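Local coordinates for DNA repair and telomere maintenance protein nbs1 (Schizosaccharomyces pombe, PDB 3HUF), which serves in DNA double-strand break repair and telomere maintenance as a subunit of the MRN complex, recognising phosphorylated partners such as Ctp1 through its FHA and BRCT domains, at residues D9-K14 and I36-K41; H47-I52 and K71-K76; G78-E83 and K99-K104; S115-F120 and G137-L142; T148-M153 and V174-S179. All blocks are in the same frame, centred on the assembly; numbering follows the deposited sequence.

Contact 1 (D9-K14 and I36-K41); sequences DILKGK and IQVISK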
# COMPACT_ATOMS: atom_id res chain seq x y z
N ASP A 9 2.66 20.25 23.46
CA ASP A 9 1.62 19.36 23.92
C ASP A 9 0.27 19.79 23.34
O ASP A 9 -0.79 19.52 23.91
CB ASP A 9 1.58 19.39 25.46
CG ASP A 9 1.39 18.01 26.07
OD1 ASP A 9 0.77 17.95 27.15
OD2 ASP A 9 1.86 17.00 25.47
N ILE A 10 0.31 20.45 22.18
CA ILE A 10 -0.89 21.08 21.64
C ILE A 10 -1.93 20.05 21.15
O ILE A 10 -3.12 20.33 21.14
CB ILE A 10 -0.55 22.19 20.60
CG1 ILE A 10 0.10 21.61 19.35
CG2 ILE A 10 0.39 23.25 21.23
CD1 ILE A 10 -0.16 22.41 18.08
N LEU A 11 -1.47 18.85 20.81
CA LEU A 11 -2.36 17.71 20.52
C LEU A 11 -2.30 16.66 21.62
O LEU A 11 -2.52 15.47 21.38
CB LEU A 11 -2.03 17.09 19.15
CG LEU A 11 -2.54 17.83 17.92
CD1 LEU A 11 -1.90 17.28 16.63
CD2 LEU A 11 -4.06 17.74 17.85
N LYS A 12 -2.00 17.11 22.84
CA LYS A 12 -1.84 16.26 24.02
C LYS A 12 -0.78 15.17 23.89
O LYS A 12 -0.85 14.15 24.57
CB LYS A 12 -3.18 15.65 24.45
CG LYS A 12 -4.22 16.69 24.83
CD LYS A 12 -5.64 16.14 24.66
CE LYS A 12 -6.67 17.19 25.04
NZ LYS A 12 -7.62 17.36 23.90
N GLY A 13 0.20 15.38 23.02
CA GLY A 13 1.26 14.38 22.81
C GLY A 13 0.83 13.16 22.00
O GLY A 13 1.55 12.15 21.94
N LYS A 14 -0.34 13.26 21.38
CA LYS A 14 -0.90 12.18 20.59
C LYS A 14 -0.88 12.49 19.10
O LYS A 14 -0.87 13.66 18.71
CB LYS A 14 -2.33 11.90 21.06
CG LYS A 14 -2.34 11.36 22.47
CD LYS A 14 -3.71 11.05 22.99
CE LYS A 14 -3.62 9.96 24.07
NZ LYS A 14 -2.33 9.96 24.87
N ILE A 36 -11.22 18.21 16.27
CA ILE A 36 -9.86 18.08 16.77
C ILE A 36 -9.57 19.28 17.66
O ILE A 36 -9.55 20.43 17.20
CB ILE A 36 -8.81 18.02 15.59
CG1 ILE A 36 -9.16 16.91 14.59
CG2 ILE A 36 -7.39 17.84 16.10
CD1 ILE A 36 -8.42 17.01 13.27
N GLN A 37 -9.34 19.01 18.95
CA GLN A 37 -8.97 20.03 19.90
C GLN A 37 -7.47 20.32 19.88
O GLN A 37 -6.64 19.41 20.00
CB GLN A 37 -9.37 19.64 21.33
CG GLN A 37 -9.11 20.76 22.33
CD GLN A 37 -9.64 20.47 23.73
OE1 GLN A 37 -9.50 19.37 24.26
NE2 GLN A 37 -10.27 21.46 24.33
N VAL A 38 -7.15 21.60 19.74
CA VAL A 38 -5.78 22.06 19.72
C VAL A 38 -5.71 23.25 20.66
O VAL A 38 -6.30 24.29 20.38
CB VAL A 38 -5.34 22.51 18.31
CG1 VAL A 38 -3.82 22.69 18.28
CG2 VAL A 38 -5.75 21.49 17.27
N ILE A 39 -5.00 23.08 21.78
CA ILE A 39 -5.01 24.10 22.82
C ILE A 39 -3.79 25.01 22.80
O ILE A 39 -2.66 24.55 22.98
CB ILE A 39 -5.16 23.47 24.22
CG1 ILE A 39 -6.28 22.41 24.20
CG2 ILE A 39 -5.40 24.56 25.27
CD1 ILE A 39 -6.44 21.63 25.47
N SER A 40 -4.04 26.29 22.54
CA SER A 40 -3.03 27.35 22.61
C SER A 40 -3.77 28.70 22.68
O SER A 40 -4.89 28.82 22.18
CB SER A 40 -2.11 27.31 21.37
OG SER A 40 -0.90 28.03 21.57
N LYS A 41 -3.13 29.69 23.29
CA LYS A 41 -3.68 31.04 23.46
C LYS A 41 -4.27 31.66 22.20
O LYS A 41 -5.38 32.23 22.24
CB LYS A 41 -2.62 31.99 24.03
CG LYS A 41 -2.65 32.16 25.55
CD LYS A 41 -3.08 33.57 26.00
CE LYS A 41 -3.20 33.63 27.53
NZ LYS A 41 -3.77 34.91 28.06
O HOH W 1 -6.48 16.85 20.71
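Ile10, Leu11 and Lys12 lay a turn against Ile36 to Ile39, a partly buried contact between a loop of one sheet and the end of an edge strand of the other. On the inner side, Ile10 and Val38 lie side by side and point the same way, Ile10 CD1 coming to 3.7 Å from Val38 CG1. Leu11 reaches in with one methyl, CD2, which rests 3.8 Å from Ile36 CG2 and near Val38 CG2. Branched aliphatic residues suit this place because Ile36 and Val38 also face Val25 in the interior. The fold is the beta sandwich of the FHA domain. Residues 9-14 join strands 2-6 and 16-18 through two overlapping turns, type I from Asp9 to Lys12 and type I' from Leu11 to Lys14. One backbone hydrogen bond links the segments, a weak one from Ile39 N to Ile10 O at 3.4 Å. On the solvent side, around Lys12 and Gln37, the contact is polar. Lys12 crosses Gln37 at about a right angle, and its NZ donates to Gln37 OE1 at 2.8 Å, tilted 19° from the carbonyl plane. The chain of Lys12 bends at its end (chi4 126°), placing NZ there, where it also forms a salt bridge with Asp31. Gln37 in turn donates through NE2 to Arg27 O. A water lies 2.7 Å from Gln37 O, probably donating to it, and accepts weakly from Lys12 NZ.

Contact 2 (H47-I52 and K71-K76); sequences HARFTI and KDLDTK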
# COMPACT_ATOMS: atom_id res chain seq x y z
N HIS A 47 -11.34 27.08 14.84
CA HIS A 47 -10.28 27.80 14.12
C HIS A 47 -10.17 27.48 12.63
O HIS A 47 -10.13 28.39 11.79
CB HIS A 47 -8.92 27.61 14.80
CG HIS A 47 -7.87 28.56 14.30
ND1 HIS A 47 -7.45 29.66 15.02
CD2 HIS A 47 -7.16 28.58 13.15
CE1 HIS A 47 -6.53 30.32 14.32
NE2 HIS A 47 -6.34 29.67 13.19
N ALA A 48 -10.10 26.19 12.31
CA ALA A 48 -9.93 25.72 10.95
C ALA A 48 -10.86 24.56 10.63
O ALA A 48 -11.28 23.81 11.52
CB ALA A 48 -8.46 25.30 10.71
N ARG A 49 -11.16 24.40 9.34
CA ARG A 49 -11.77 23.19 8.84
C ARG A 49 -10.76 22.46 7.94
O ARG A 49 -10.15 23.09 7.09
CB ARG A 49 -13.04 23.52 8.07
CG ARG A 49 -13.72 22.30 7.48
CD ARG A 49 -14.91 22.69 6.60
NE ARG A 49 -15.81 23.62 7.29
CZ ARG A 49 -16.79 23.27 8.12
NH1 ARG A 49 -17.06 21.98 8.37
NH2 ARG A 49 -17.53 24.22 8.70
N PHE A 50 -10.55 21.18 8.20
CA PHE A 50 -9.75 20.31 7.35
C PHE A 50 -10.75 19.39 6.66
O PHE A 50 -11.55 18.74 7.33
CB PHE A 50 -8.82 19.41 8.16
CG PHE A 50 -7.78 20.12 8.98
CD1 PHE A 50 -7.52 21.48 8.84
CD2 PHE A 50 -7.03 19.39 9.88
CE1 PHE A 50 -6.55 22.10 9.62
CE2 PHE A 50 -6.04 19.98 10.65
CZ PHE A 50 -5.79 21.34 10.53
N THR A 51 -10.69 19.34 5.33
CA THR A 51 -11.54 18.46 4.54
C THR A 51 -10.62 17.58 3.73
O THR A 51 -9.72 18.07 3.04
CB THR A 51 -12.49 19.23 3.58
OG1 THR A 51 -13.29 20.14 4.34
CG2 THR A 51 -13.44 18.27 2.85
N ILE A 52 -10.77 16.28 3.90
CA ILE A 52 -9.95 15.33 3.16
C ILE A 52 -10.86 14.67 2.15
O ILE A 52 -11.91 14.13 2.52
CB ILE A 52 -9.27 14.33 4.10
CG1 ILE A 52 -8.33 15.10 5.03
CG2 ILE A 52 -8.51 13.26 3.28
CD1 ILE A 52 -7.75 14.29 6.12
N LYS A 71 -9.61 25.35 5.42
CA LYS A 71 -10.23 26.65 5.46
C LYS A 71 -10.00 27.34 6.80
O LYS A 71 -10.11 26.72 7.86
CB LYS A 71 -11.74 26.54 5.23
CG LYS A 71 -12.13 26.21 3.81
CD LYS A 71 -13.28 27.12 3.39
CE LYS A 71 -12.93 28.59 3.66
NZ LYS A 71 -14.05 29.56 3.39
N ASP A 72 -9.70 28.63 6.75
CA ASP A 72 -9.61 29.42 7.96
C ASP A 72 -11.03 29.87 8.28
O ASP A 72 -11.74 30.34 7.39
CB ASP A 72 -8.68 30.62 7.76
CG ASP A 72 -8.65 31.52 8.97
OD1 ASP A 72 -7.92 31.21 9.94
OD2 ASP A 72 -9.40 32.51 8.97
N LEU A 73 -11.45 29.73 9.54
CA LEU A 73 -12.82 30.09 9.91
C LEU A 73 -12.91 31.52 10.46
O LEU A 73 -13.29 31.74 11.62
CB LEU A 73 -13.43 29.06 10.88
CG LEU A 73 -13.41 27.57 10.48
CD1 LEU A 73 -13.88 26.69 11.63
CD2 LEU A 73 -14.24 27.29 9.23
N ASP A 74 -12.57 32.47 9.59
CA ASP A 74 -12.60 33.89 9.90
C ASP A 74 -11.99 34.21 11.29
O ASP A 74 -12.62 34.84 12.14
CB ASP A 74 -14.04 34.43 9.73
CG ASP A 74 -14.63 34.18 8.31
OD1 ASP A 74 -15.88 34.13 8.19
OD2 ASP A 74 -13.87 34.01 7.31
N THR A 75 -10.75 33.75 11.50
CA THR A 75 -10.13 33.78 12.83
C THR A 75 -9.41 35.08 13.15
O THR A 75 -9.11 35.88 12.25
CB THR A 75 -9.13 32.61 13.05
OG1 THR A 75 -7.97 32.81 12.22
CG2 THR A 75 -9.76 31.27 12.74
N LYS A 76 -9.14 35.29 14.44
CA LYS A 76 -8.35 36.43 14.90
C LYS A 76 -6.96 36.49 14.26
O LYS A 76 -6.58 37.51 13.69
CB LYS A 76 -8.22 36.42 16.43
CG LYS A 76 -7.72 37.73 17.03
CD LYS A 76 -7.93 37.76 18.53
CE LYS A 76 -7.81 39.16 19.08
NZ LYS A 76 -8.24 39.23 20.52
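His47 and Thr75 meet at about a right angle, and the histidine can be followed outward atom by atom. Its CB leaves the backbone pointing away from residues 71-76, but CG stands anti to the backbone N (chi1 -167°) and the ring comes back over the threonine. There Thr75 CG2 sits over the ring centre, 3.5 Å from the centroid of the His47 ring and 5° off its normal, a CH-pi contact. ND1 accepts from Ser44 N, CE1 lies 3.6 Å from Thr75 OG1, and NE2 at the tip bonds Gly78 O. One nitrogen accepting and the other facing a carbonyl is consistent with a neutral ring protonated on NE2. This is the histidine of the Ser-x-x-His signature of FHA domains.

A threonine suits position 75 because its methyl covers the ring while its hydroxyl OG1 donates to Asp72 OD1 at 2.8 Å and accepts from Gly78 N. Asp72 OD2 takes Thr75 N at 3.1 Å, an Asx motif that closes the loop. Leu73, centre of an inverse gamma turn, gives its N to His47 O at 2.9 Å and lays CD2 4.1 Å from Arg49 CB. Arg49 and Lys71 form an antiparallel hydrogen-bonded pair, with Arg49 N 2.9 Å from Lys71 O.

Strand 48-52 has strand 68-72 along one edge and strand 21-26 along the other, where His47 and Ala48 both face Val25 in a classic beta bulge; His47 and Phe50 reach Leu102 and Ile100 of strand 97-102 in the opposite sheet.

Contact 3 (G78-E83 and K99-K104); sequences GTKVNE and KIQLGK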
# COMPACT_ATOMS: atom_id res chain seq x y z
N GLY A 78 -5.40 34.03 11.96
CA GLY A 78 -5.16 33.38 10.66
C GLY A 78 -4.67 31.93 10.71
O GLY A 78 -4.42 31.39 11.79
N THR A 79 -4.51 31.33 9.53
CA THR A 79 -4.00 29.95 9.37
C THR A 79 -3.01 29.90 8.21
O THR A 79 -3.23 30.53 7.17
CB THR A 79 -5.15 28.95 9.08
OG1 THR A 79 -6.12 29.04 10.13
CG2 THR A 79 -4.65 27.49 8.97
N LYS A 80 -1.91 29.17 8.39
CA LYS A 80 -0.92 29.03 7.33
C LYS A 80 -0.71 27.55 7.11
O LYS A 80 -0.74 26.76 8.08
CB LYS A 80 0.44 29.66 7.71
CG LYS A 80 0.39 31.15 8.15
CD LYS A 80 1.80 31.71 8.34
CE LYS A 80 1.76 33.21 8.49
NZ LYS A 80 3.13 33.84 8.44
N VAL A 81 -0.49 27.17 5.86
CA VAL A 81 -0.03 25.82 5.53
C VAL A 81 1.32 25.93 4.81
O VAL A 81 1.43 26.63 3.80
CB VAL A 81 -1.02 25.09 4.63
CG1 VAL A 81 -0.53 23.63 4.38
CG2 VAL A 81 -2.44 25.11 5.25
N ASN A 82 2.36 25.28 5.35
CA ASN A 82 3.68 25.36 4.71
C ASN A 82 4.02 26.82 4.47
O ASN A 82 4.43 27.18 3.38
CB ASN A 82 3.71 24.53 3.40
CG ASN A 82 3.75 23.01 3.67
OD1 ASN A 82 4.05 22.60 4.78
ND2 ASN A 82 3.46 22.20 2.67
N GLU A 83 3.79 27.64 5.50
CA GLU A 83 4.10 29.10 5.53
C GLU A 83 3.28 30.01 4.61
O GLU A 83 3.54 31.21 4.52
CB GLU A 83 5.61 29.34 5.36
CG GLU A 83 6.41 28.76 6.51
CD GLU A 83 7.92 28.87 6.31
OE1 GLU A 83 8.36 29.44 5.27
OE2 GLU A 83 8.66 28.38 7.20
N LYS A 99 2.68 21.47 7.05
CA LYS A 99 2.99 22.07 8.33
C LYS A 99 1.94 23.16 8.51
O LYS A 99 1.91 24.13 7.77
CB LYS A 99 4.42 22.63 8.28
CG LYS A 99 4.90 23.37 9.48
CD LYS A 99 6.33 23.91 9.25
CE LYS A 99 6.44 25.40 9.58
NZ LYS A 99 7.05 25.67 10.94
N ILE A 100 1.03 22.96 9.46
CA ILE A 100 -0.15 23.82 9.58
C ILE A 100 -0.03 24.61 10.88
O ILE A 100 0.02 24.03 11.99
CB ILE A 100 -1.46 23.00 9.57
CG1 ILE A 100 -1.59 22.19 8.27
CG2 ILE A 100 -2.67 23.91 9.81
CD1 ILE A 100 -2.43 20.95 8.39
N GLN A 101 0.04 25.94 10.73
CA GLN A 101 0.12 26.86 11.84
C GLN A 101 -1.23 27.53 12.08
O GLN A 101 -1.77 28.20 11.20
CB GLN A 101 1.20 27.93 11.60
CG GLN A 101 1.56 28.75 12.83
CD GLN A 101 2.42 29.98 12.51
OE1 GLN A 101 3.10 30.03 11.48
NE2 GLN A 101 2.40 30.95 13.40
N LEU A 102 -1.75 27.36 13.28
CA LEU A 102 -3.00 27.97 13.66
C LEU A 102 -2.69 29.19 14.48
O LEU A 102 -2.04 29.09 15.54
CB LEU A 102 -3.86 27.00 14.46
CG LEU A 102 -4.11 25.65 13.79
CD1 LEU A 102 -5.05 24.87 14.65
CD2 LEU A 102 -4.69 25.82 12.37
N GLY A 103 -3.13 30.35 13.99
CA GLY A 103 -2.93 31.59 14.72
C GLY A 103 -1.46 31.93 14.80
O GLY A 103 -0.74 31.90 13.79
N LYS A 104 -1.01 32.27 16.00
CA LYS A 104 0.39 32.52 16.26
C LYS A 104 0.97 31.39 17.10
O LYS A 104 1.98 31.58 17.78
CB LYS A 104 0.56 33.84 16.99
CG LYS A 104 0.17 35.04 16.17
CD LYS A 104 -0.15 36.16 17.10
CE LYS A 104 0.51 37.43 16.63
NZ LYS A 104 0.38 38.49 17.67
O HOH W 2 2.99 26.86 8.14
O HOH W 3 7.32 28.61 9.64
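Thr79 and Leu102 lie side by side and point the same way, with Thr79 CG2 3.8 Å from Leu102 CD2. They share with Val81 and Ile100 the face turned into the FHA sandwich, where the hydroxyl of Thr79 is taken up by Asp72 OD1. On the other face Lys80 and Gln101 also run side by side, both extended, and Lys80 CD passes 3.8 Å from Gln101 OE1; long polar chains suit that more open side. Between the faces the antiparallel strands 79-81 and 97-102 are stitched by backbone bonds, ending with Asn82 N to Lys99 O at 2.7 Å and Gly103 N to Gly78 O at 2.8 Å. Both glycines have positive phi, and a side chain on Gly78 would press on the preceding carbonyl.

Asn82 crosses Lys99 obliquely. Its OD1 accepts Lys99 N at 2.9 Å, the donor standing 41° above the carbonyl plane, while ND2 bonds Asp97 O. Asparagine also tolerates the positive phi here (51°). An alanine here would probably leave Lys99 N without this acceptor and Asp97 O without this donor, and hold the turn less firmly. Glu83 OE2 and Lys99 NZ stand 4.9 Å apart; a water donates to the first and accepts weakly from the second, so their opposite charges probably attract only mildly. At the far end, just past Gly103, Lys104 forms a salt bridge with an acidic side chain of the bound peptide.

Contact 4 (S115-F120 and G137-L142); sequences SMCIQF and GIPTGL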
# COMPACT_ATOMS: atom_id res chain seq x y z
N SER A 115 2.05 5.94 2.99
CA SER A 115 1.69 5.11 1.83
C SER A 115 0.89 3.89 2.23
O SER A 115 1.26 3.16 3.14
CB SER A 115 2.95 4.61 1.11
OG SER A 115 3.59 5.68 0.46
N MET A 116 -0.22 3.68 1.52
CA MET A 116 -1.04 2.50 1.73
C MET A 116 -2.01 2.44 0.58
O MET A 116 -2.92 3.28 0.48
CB MET A 116 -1.79 2.57 3.06
CG MET A 116 -2.36 1.23 3.48
SD MET A 116 -3.24 1.30 5.06
CE MET A 116 -3.46 -0.47 5.27
N CYS A 117 -1.76 1.47 -0.30
CA CYS A 117 -2.59 1.20 -1.47
C CYS A 117 -2.75 -0.30 -1.53
O CYS A 117 -1.77 -1.03 -1.48
CB CYS A 117 -1.91 1.67 -2.77
SG CYS A 117 -1.82 3.46 -2.99
N ILE A 118 -4.00 -0.74 -1.66
CA ILE A 118 -4.33 -2.16 -1.52
C ILE A 118 -4.76 -2.77 -2.86
O ILE A 118 -5.75 -2.34 -3.45
CB ILE A 118 -5.38 -2.40 -0.40
CG1 ILE A 118 -4.81 -2.03 0.99
CG2 ILE A 118 -5.85 -3.85 -0.41
CD1 ILE A 118 -5.73 -2.33 2.17
N GLN A 119 -3.99 -3.75 -3.34
CA GLN A 119 -4.36 -4.46 -4.55
C GLN A 119 -5.19 -5.69 -4.20
O GLN A 119 -4.89 -6.36 -3.21
CB GLN A 119 -3.12 -4.88 -5.36
CG GLN A 119 -3.46 -5.71 -6.62
CD GLN A 119 -2.25 -6.00 -7.46
OE1 GLN A 119 -1.14 -5.99 -6.97
NE2 GLN A 119 -2.46 -6.24 -8.75
N PHE A 120 -6.23 -5.96 -4.99
CA PHE A 120 -7.06 -7.14 -4.79
C PHE A 120 -6.81 -8.12 -5.91
O PHE A 120 -6.49 -7.71 -7.02
CB PHE A 120 -8.54 -6.78 -4.78
CG PHE A 120 -9.01 -6.17 -3.49
CD1 PHE A 120 -8.70 -4.84 -3.18
CD2 PHE A 120 -9.76 -6.93 -2.59
CE1 PHE A 120 -9.15 -4.27 -2.00
CE2 PHE A 120 -10.20 -6.38 -1.39
CZ PHE A 120 -9.88 -5.04 -1.10
N GLY A 137 -9.52 6.38 3.23
CA GLY A 137 -8.42 7.04 2.49
C GLY A 137 -7.46 6.07 1.82
O GLY A 137 -6.30 6.43 1.52
N ILE A 138 -7.91 4.83 1.62
CA ILE A 138 -7.04 3.80 1.08
C ILE A 138 -7.43 3.51 -0.38
O ILE A 138 -8.47 2.95 -0.64
CB ILE A 138 -7.03 2.48 1.94
CG1 ILE A 138 -6.58 2.78 3.38
CG2 ILE A 138 -6.08 1.39 1.31
CD1 ILE A 138 -6.96 1.64 4.41
N PRO A 139 -6.57 3.93 -1.35
CA PRO A 139 -6.83 3.57 -2.75
C PRO A 139 -6.70 2.06 -2.96
O PRO A 139 -5.91 1.39 -2.27
CB PRO A 139 -5.75 4.33 -3.53
CG PRO A 139 -5.21 5.38 -2.57
CD PRO A 139 -5.35 4.75 -1.20
N THR A 140 -7.49 1.55 -3.90
CA THR A 140 -7.55 0.12 -4.18
C THR A 140 -7.60 -0.08 -5.68
O THR A 140 -7.94 0.86 -6.43
CB THR A 140 -8.82 -0.48 -3.60
OG1 THR A 140 -9.94 0.33 -4.00
CG2 THR A 140 -8.78 -0.53 -2.08
N GLY A 141 -7.30 -1.30 -6.13
CA GLY A 141 -7.33 -1.64 -7.54
C GLY A 141 -7.06 -3.11 -7.77
O GLY A 141 -6.81 -3.86 -6.82
N LEU A 142 -7.08 -3.50 -9.04
CA LEU A 142 -6.93 -4.87 -9.46
C LEU A 142 -5.59 -5.06 -10.18
O LEU A 142 -4.87 -6.01 -9.95
CB LEU A 142 -8.08 -5.23 -10.41
CG LEU A 142 -8.85 -6.54 -10.21
CD1 LEU A 142 -8.13 -7.78 -10.77
CD2 LEU A 142 -9.24 -6.75 -8.74
O HOH W 4 -3.88 5.12 2.29
O HOH W 5 -5.17 -8.56 -9.27
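Ile118 and Ile138 pack across the first step of a beta-alpha-beta unit in the first BRCT domain, in which strand 118-120 leads through helix 123-134 to the parallel strand 140-141. The side chains of this part pack tightly, although a water bridges Met116 O and Gly137 O. Ile138 CG2 lies 3.7 Å from Ile118 CG1, and its CD1 3.8 Å from Met116 SD. Thr140 turns CG2 to the edge of the Phe120 ring, 3.8 Å from CE1, and both pack on Leu126 of the helix. Gly137, with positive phi, ends that helix in a Schellman motif.

Toward Leu142, which is partly exposed, the contact is looser and wetter: one water donates to both Phe120 O and Leu142 O. Leu142 O has a second donor in Gln119 NE2 at 2.7 Å, which comes from 43° above the carbonyl plane. The Gln119 chain is extended, CG anti to the backbone N (chi1 177°), and a long amide suits so distant a carbonyl. An alanine in its place would probably leave Leu142 O with only the water of these two donors and let the end of residues 137-142 shift more easily. Just inside, Phe120 N meets Gly141 O at 2.8 Å, nearly along the C=O axis.

Contact 5 (T148-M153 and V174-S179); sequences TTHFVM and VIIDDS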
# COMPACT_ATOMS: atom_id res chain seq x y z
N THR A 148 1.41 0.03 -4.74
CA THR A 148 0.79 -1.01 -3.89
C THR A 148 1.68 -1.30 -2.70
O THR A 148 2.89 -1.53 -2.87
CB THR A 148 0.63 -2.33 -4.67
OG1 THR A 148 -0.29 -2.14 -5.73
CG2 THR A 148 0.10 -3.44 -3.76
N THR A 149 1.09 -1.24 -1.50
CA THR A 149 1.77 -1.67 -0.29
C THR A 149 1.25 -3.02 0.22
O THR A 149 1.97 -3.75 0.88
CB THR A 149 1.63 -0.62 0.85
OG1 THR A 149 0.24 -0.36 1.08
CG2 THR A 149 2.32 0.69 0.48
N HIS A 150 -0.02 -3.35 -0.07
CA HIS A 150 -0.63 -4.59 0.45
C HIS A 150 -1.40 -5.26 -0.64
O HIS A 150 -1.96 -4.58 -1.52
CB HIS A 150 -1.58 -4.29 1.61
CG HIS A 150 -0.89 -3.73 2.81
ND1 HIS A 150 -0.47 -2.42 2.88
CD2 HIS A 150 -0.57 -4.29 4.01
CE1 HIS A 150 0.10 -2.20 4.06
NE2 HIS A 150 0.03 -3.31 4.77
N PHE A 151 -1.46 -6.59 -0.58
CA PHE A 151 -2.11 -7.38 -1.60
C PHE A 151 -3.05 -8.35 -0.93
O PHE A 151 -2.62 -9.12 -0.08
CB PHE A 151 -1.07 -8.16 -2.41
CG PHE A 151 -1.67 -9.03 -3.49
CD1 PHE A 151 -1.89 -8.53 -4.76
CD2 PHE A 151 -2.03 -10.37 -3.23
CE1 PHE A 151 -2.46 -9.32 -5.75
CE2 PHE A 151 -2.59 -11.17 -4.21
CZ PHE A 151 -2.80 -10.65 -5.48
N VAL A 152 -4.33 -8.31 -1.32
CA VAL A 152 -5.33 -9.22 -0.76
C VAL A 152 -5.47 -10.45 -1.62
O VAL A 152 -6.03 -10.38 -2.71
CB VAL A 152 -6.73 -8.58 -0.71
CG1 VAL A 152 -7.70 -9.49 0.07
CG2 VAL A 152 -6.66 -7.18 -0.08
N MET A 153 -4.98 -11.59 -1.13
CA MET A 153 -5.16 -12.86 -1.84
C MET A 153 -6.57 -13.37 -1.61
O MET A 153 -7.15 -13.08 -0.55
CB MET A 153 -4.16 -13.90 -1.37
CG MET A 153 -4.04 -13.99 0.13
SD MET A 153 -3.29 -15.48 0.79
CE MET A 153 -1.95 -15.79 -0.29
N VAL A 174 3.25 -6.75 1.30
CA VAL A 174 2.62 -7.40 2.44
C VAL A 174 1.33 -8.10 1.97
O VAL A 174 0.45 -7.49 1.40
CB VAL A 174 2.30 -6.37 3.57
CG1 VAL A 174 1.64 -7.04 4.77
CG2 VAL A 174 3.57 -5.64 4.00
N ILE A 175 1.24 -9.41 2.19
CA ILE A 175 0.09 -10.16 1.73
C ILE A 175 -0.93 -10.27 2.84
O ILE A 175 -0.62 -10.69 3.95
CB ILE A 175 0.50 -11.54 1.15
CG1 ILE A 175 1.37 -11.34 -0.11
CG2 ILE A 175 -0.75 -12.40 0.85
CD1 ILE A 175 2.00 -12.62 -0.57
N ILE A 176 -2.15 -9.86 2.57
CA ILE A 176 -3.17 -9.92 3.61
C ILE A 176 -4.33 -10.75 3.10
O ILE A 176 -4.33 -11.21 1.95
CB ILE A 176 -3.63 -8.50 4.00
CG1 ILE A 176 -4.06 -7.71 2.76
CG2 ILE A 176 -2.53 -7.78 4.78
CD1 ILE A 176 -4.57 -6.31 3.05
N ASP A 177 -5.33 -10.91 3.95
CA ASP A 177 -6.56 -11.54 3.52
C ASP A 177 -7.78 -10.89 4.14
O ASP A 177 -7.68 -9.86 4.81
CB ASP A 177 -6.54 -13.06 3.74
CG ASP A 177 -6.44 -13.47 5.21
OD1 ASP A 177 -6.20 -14.66 5.44
OD2 ASP A 177 -6.60 -12.65 6.15
N ASP A 178 -8.92 -11.51 3.86
CA ASP A 178 -10.24 -11.21 4.38
C ASP A 178 -10.29 -10.82 5.86
O ASP A 178 -10.96 -9.87 6.24
CB ASP A 178 -11.08 -12.49 4.19
CG ASP A 178 -12.54 -12.22 4.08
OD1 ASP A 178 -12.98 -11.95 2.94
OD2 ASP A 178 -13.24 -12.31 5.11
N SER A 179 -9.59 -11.58 6.71
CA SER A 179 -9.60 -11.35 8.16
C SER A 179 -9.04 -9.96 8.53
O SER A 179 -9.55 -9.31 9.44
CB SER A 179 -8.86 -12.47 8.92
OG SER A 179 -7.46 -12.40 8.70
O HOH W 6 -9.01 -13.30 1.44
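Phe151 O takes the N-H of Ile176 at 2.8 Å, the shortest hydrogen bond between strands 150-152 and 174-176. The parallel pairing continues on either side, with Phe151 N to Val174 O at 2.9 Å and Met153 N to Ile176 O at 3.2 Å.

One face of the pair carries His150, Val152, Val174 and Ile176. His150 and Val174 lie side by side, His150 CD2 being 3.6 Å from Val174 CB. The ring is steadied by a hydrogen bond between its ND1 and Thr149 OG1 at 2.8 Å, and that hydroxyl also accepts from Cys117 N. Ile176 places CG1 between its backbone N and carbonyl carbon (chi1 53°), and its CD1 ends 3.9 Å from Val152 CG2. On the other side Met153 crosses Ile175 at about a right angle, Met153 CG 3.7 Å from Ile175 CG2; both also touch Phe215. Helix 163-170 covers Phe151 and Ile175, while helix 198-209 lies against His150 and Val174, so mostly apolar residues suit both faces, His150 entering with its ND1 satisfied.

Past the strand, Asp177 is the N-cap of helix 178-184. Its OD2 accepts from Ser179 OG at 2.7 Å and more weakly from Ser179 N, where its negative charge would also be favoured by the helix dipole. An edge strand turning straight into a capped helix completes the four-stranded parallel sheet, packed between helices, of a BRCT domain.

In the fold
Along the chain the contacts follow one another, the first three in the FHA domain and the last two in the first BRCT domain. Contacts 1 and 2 both reach the sheet that holds strands 35-37, 48-52 and 68-72, their centres about 16 Å apart. Contact 3 belongs to the other sheet of the sandwich, yet its centre is only about 10 Å from that of contact 2, and the two touch through polar bonds at the end carrying the peptide-binding loops. Contacts 4 and 5, about 9 Å apart, share one parallel sheet in which strands 118-120 and 150-152 are neighbours. From FHA to BRCT, the centres of contacts 2 and 4 are about 29 Å apart. A second BRCT domain follows, which none of these contacts samples.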